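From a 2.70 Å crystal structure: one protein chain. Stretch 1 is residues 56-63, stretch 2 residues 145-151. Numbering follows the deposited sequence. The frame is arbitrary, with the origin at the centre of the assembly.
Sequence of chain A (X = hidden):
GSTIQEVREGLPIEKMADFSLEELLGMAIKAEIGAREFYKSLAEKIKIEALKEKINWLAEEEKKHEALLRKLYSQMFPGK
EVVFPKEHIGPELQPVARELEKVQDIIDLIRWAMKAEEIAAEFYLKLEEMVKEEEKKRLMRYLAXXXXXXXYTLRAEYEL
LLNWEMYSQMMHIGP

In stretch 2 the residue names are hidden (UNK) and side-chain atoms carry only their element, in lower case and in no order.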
# COMPACT_ATOMS: atom_id res chain seq x y z
N ASN A 56 -4.35 6.69 10.09
CA ASN A 56 -3.96 8.10 10.06
C ASN A 56 -2.97 8.41 8.93
O ASN A 56 -3.08 9.45 8.28
CB ASN A 56 -3.36 8.51 11.42
CG ASN A 56 -4.41 9.12 12.35
OD1 ASN A 56 -5.20 9.98 11.94
ND2 ASN A 56 -4.40 8.70 13.62
N TRP A 57 -2.01 7.52 8.70
CA TRP A 57 -1.03 7.74 7.64
C TRP A 57 -1.74 7.68 6.30
O TRP A 57 -1.41 8.40 5.36
CB TRP A 57 0.05 6.66 7.66
CG TRP A 57 1.02 6.79 6.52
CD1 TRP A 57 2.06 7.68 6.41
CD2 TRP A 57 1.01 6.05 5.29
NE1 TRP A 57 2.69 7.54 5.20
CE2 TRP A 57 2.06 6.55 4.49
CE3 TRP A 57 0.20 5.02 4.79
CZ2 TRP A 57 2.34 6.04 3.21
CZ3 TRP A 57 0.47 4.52 3.51
CH2 TRP A 57 1.53 5.03 2.74
N LEU A 58 -2.73 6.80 6.23
CA LEU A 58 -3.51 6.61 5.02
C LEU A 58 -4.36 7.86 4.75
O LEU A 58 -4.54 8.25 3.60
CB LEU A 58 -4.39 5.38 5.21
CG LEU A 58 -4.92 4.61 4.01
CD1 LEU A 58 -5.50 3.31 4.52
CD2 LEU A 58 -5.96 5.43 3.28
N ALA A 59 -4.87 8.48 5.80
CA ALA A 59 -5.68 9.69 5.65
C ALA A 59 -4.86 10.85 5.10
O ALA A 59 -5.34 11.63 4.26
CB ALA A 59 -6.30 10.08 6.99
N GLU A 60 -3.63 10.97 5.59
CA GLU A 60 -2.71 12.03 5.18
C GLU A 60 -2.33 11.86 3.72
O GLU A 60 -2.41 12.80 2.93
CB GLU A 60 -1.45 11.99 6.05
CG GLU A 60 -1.75 12.20 7.53
CD GLU A 60 -0.51 12.41 8.38
OE1 GLU A 60 0.24 13.37 8.11
OE2 GLU A 60 -0.30 11.62 9.33
N GLU A 61 -1.92 10.65 3.38
CA GLU A 61 -1.54 10.32 2.02
C GLU A 61 -2.59 10.78 1.01
O GLU A 61 -2.26 11.38 -0.00
CB GLU A 61 -1.34 8.81 1.90
CG GLU A 61 0.07 8.34 2.20
CD GLU A 61 1.01 8.66 1.06
OE1 GLU A 61 2.17 8.16 1.08
OE2 GLU A 61 0.60 9.40 0.14
N GLU A 62 -3.86 10.51 1.30
CA GLU A 62 -4.93 10.89 0.39
C GLU A 62 -5.42 12.31 0.52
O GLU A 62 -6.42 12.67 -0.10
CB GLU A 62 -6.12 9.93 0.54
CG GLU A 62 -5.84 8.50 0.05
CD GLU A 62 -7.08 7.62 -0.04
OE1 GLU A 62 -8.07 8.03 -0.71
OE2 GLU A 62 -7.06 6.52 0.56
N LYS A 63 -4.74 13.13 1.32
CA LYS A 63 -5.17 14.53 1.49
C LYS A 63 -4.84 15.34 0.25
O LYS A 63 -5.59 16.23 -0.14
CB LYS A 63 -4.48 15.17 2.70
CG LYS A 63 -5.04 14.72 4.05
CD LYS A 63 -4.14 15.13 5.21
CE LYS A 63 -4.58 14.46 6.52
NZ LYS A 63 -3.53 14.45 7.58
N UNK A 145 -2.44 3.67 -8.65
CA UNK A 145 -1.48 2.82 -7.93
C UNK A 145 -1.44 3.12 -6.44
O UNK A 145 -1.31 2.20 -5.61
o UNK A 145 -0.86 1.32 -10.13
c UNK A 145 -0.08 2.95 -8.55
c UNK A 145 0.06 2.12 -9.83
o UNK A 145 1.08 2.28 -10.54
N UNK A 146 -1.57 4.40 -6.10
CA UNK A 146 -1.62 4.84 -4.72
C UNK A 146 -2.88 4.23 -4.08
O UNK A 146 -2.83 3.75 -2.96
s UNK A 146 0.86 6.49 -3.66
c UNK A 146 0.15 6.82 -2.01
c UNK A 146 -0.40 7.13 -4.78
c UNK A 146 -1.73 6.37 -4.66
N UNK A 147 -4.00 4.26 -4.80
CA UNK A 147 -5.24 3.69 -4.29
C UNK A 147 -5.13 2.17 -4.17
O UNK A 147 -5.56 1.57 -3.18
o UNK A 147 -8.67 5.99 -3.69
c UNK A 147 -7.43 5.90 -3.80
c UNK A 147 -6.41 4.06 -5.21
o UNK A 147 -6.65 6.09 -2.84
c UNK A 147 -6.85 5.52 -5.15
N UNK A 148 -4.55 1.56 -5.19
CA UNK A 148 -4.35 0.13 -5.24
C UNK A 148 -3.53 -0.27 -4.00
O UNK A 148 -3.80 -1.28 -3.37
n UNK A 148 -4.64 -3.73 -7.64
c UNK A 148 -4.82 -2.33 -7.25
c UNK A 148 -3.49 -1.70 -6.85
c UNK A 148 -3.97 -4.13 -8.73
n UNK A 148 -3.43 -3.22 -9.54
c UNK A 148 -3.60 -0.23 -6.53
n UNK A 148 -3.81 -5.42 -8.98
N UNK A 149 -2.54 0.56 -3.66
CA UNK A 149 -1.70 0.30 -2.51
C UNK A 149 -2.45 0.44 -1.19
O UNK A 149 -2.21 -0.34 -0.26
N UNK A 150 -3.34 1.42 -1.10
CA UNK A 150 -4.12 1.63 0.11
C UNK A 150 -5.06 0.44 0.29
O UNK A 150 -5.36 0.03 1.42
c UNK A 150 -4.21 5.30 -0.81
c UNK A 150 -4.06 4.17 -0.09
n UNK A 150 -3.15 6.13 -0.51
n UNK A 150 -2.90 4.33 0.64
c UNK A 150 -2.37 5.52 0.37
c UNK A 150 -4.92 2.94 0.02
N UNK A 151 -5.51 -0.13 -0.83
CA UNK A 151 -6.39 -1.29 -0.82
C UNK A 151 -5.71 -2.49 -0.16
O UNK A 151 -6.30 -3.16 0.69
c UNK A 151 -7.38 -5.38 -2.98
c UNK A 151 -6.79 -1.67 -2.25
c UNK A 151 -7.46 -3.03 -2.35
c UNK A 151 -9.31 -4.53 -1.82
o UNK A 151 -9.21 -6.83 -2.45
c UNK A 151 -8.63 -5.58 -2.42
c UNK A 151 -8.72 -3.26 -1.79
c UNK A 151 -6.80 -4.11 -2.95

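Position 145 carries four side-chain atoms, two carbons and two oxygens, with both oxygens on the second carbon. Its side chain is out of reach of stretch 1. A carboxylate one carbon beyond CB is aspartate, Asp145, and its OD2 is hydrogen-bonded elsewhere in the structure.

Position 146 has an unbranched chain of two carbons, a sulfur and a terminal carbon. Its CA-to-CB bond points toward stretch 1, and the terminal carbon lies 3.4 Å from Glu61 OE2. A thioether in this order is methionine, Met146. All three chi angles are m, so the chain folds round to bring CE to the carboxylate.

Position 147 shows three carbons, the third bearing two oxygens, one of which lies 3.2 Å from Glu62 OE1. The carboxylate is one methylene further out than in Asp145, which makes the residue glutamate, Glu147. Two like-charged acceptors meet here, without a hydrogen bond.

Position 148 has three carbons, a nitrogen, then a carbon carrying two more nitrogens; none of these atoms is within reach of stretch 1. This guanidinium is arginine, Arg148, and it does not offset the carboxylate pair across this contact.

Position 149 has backbone atoms alone and is therefore glycine, Gly149. An ideal CB would find nothing of stretch 1 within 5.5 Å, so this contact does not account for the absence of a side chain.

Position 150 has one carbon followed by a five-membered ring of three carbons and two nitrogens, an imidazole. Its CA-to-CB bond points toward stretch 1; Leu58 CD2 lies over one face of the ring, and Trp57, Glu61 and Glu62 also approach it. This is histidine, His150. Leu58 CD2 is 4.3 Å from the His150 ring centroid and 20° off the normal, a CH-pi contact. Trp57 CZ3 approaches the ring edge, 4.4 Å from His150 CE1, while Glu61 CB lies 3.8 Å from that same CE1 and Glu62 OE2 lies 3.4 Å from His150 CD2.

Position 151 has one carbon and a six-carbon ring bearing an oxygen. Its CA-to-CB bond points away from stretch 1. It is tyrosine, Tyr151, and its hydroxyl is hydrogen-bonded elsewhere in the structure.

The helices run nearly antiparallel, at 168°, with axes 11.5 Å apart at closest approach. Accordingly, Leu58 pairs with His150 and Glu62 with Met146, their CA atoms 7.0 and 8.6 Å apart. His150 provides 92 Å² of the 267 Å² buried in total, the largest single share. No hydrogen bond crosses the interface; packing around the imidazole dominates.

Stretch 2, residues 145-151: DMERGHY
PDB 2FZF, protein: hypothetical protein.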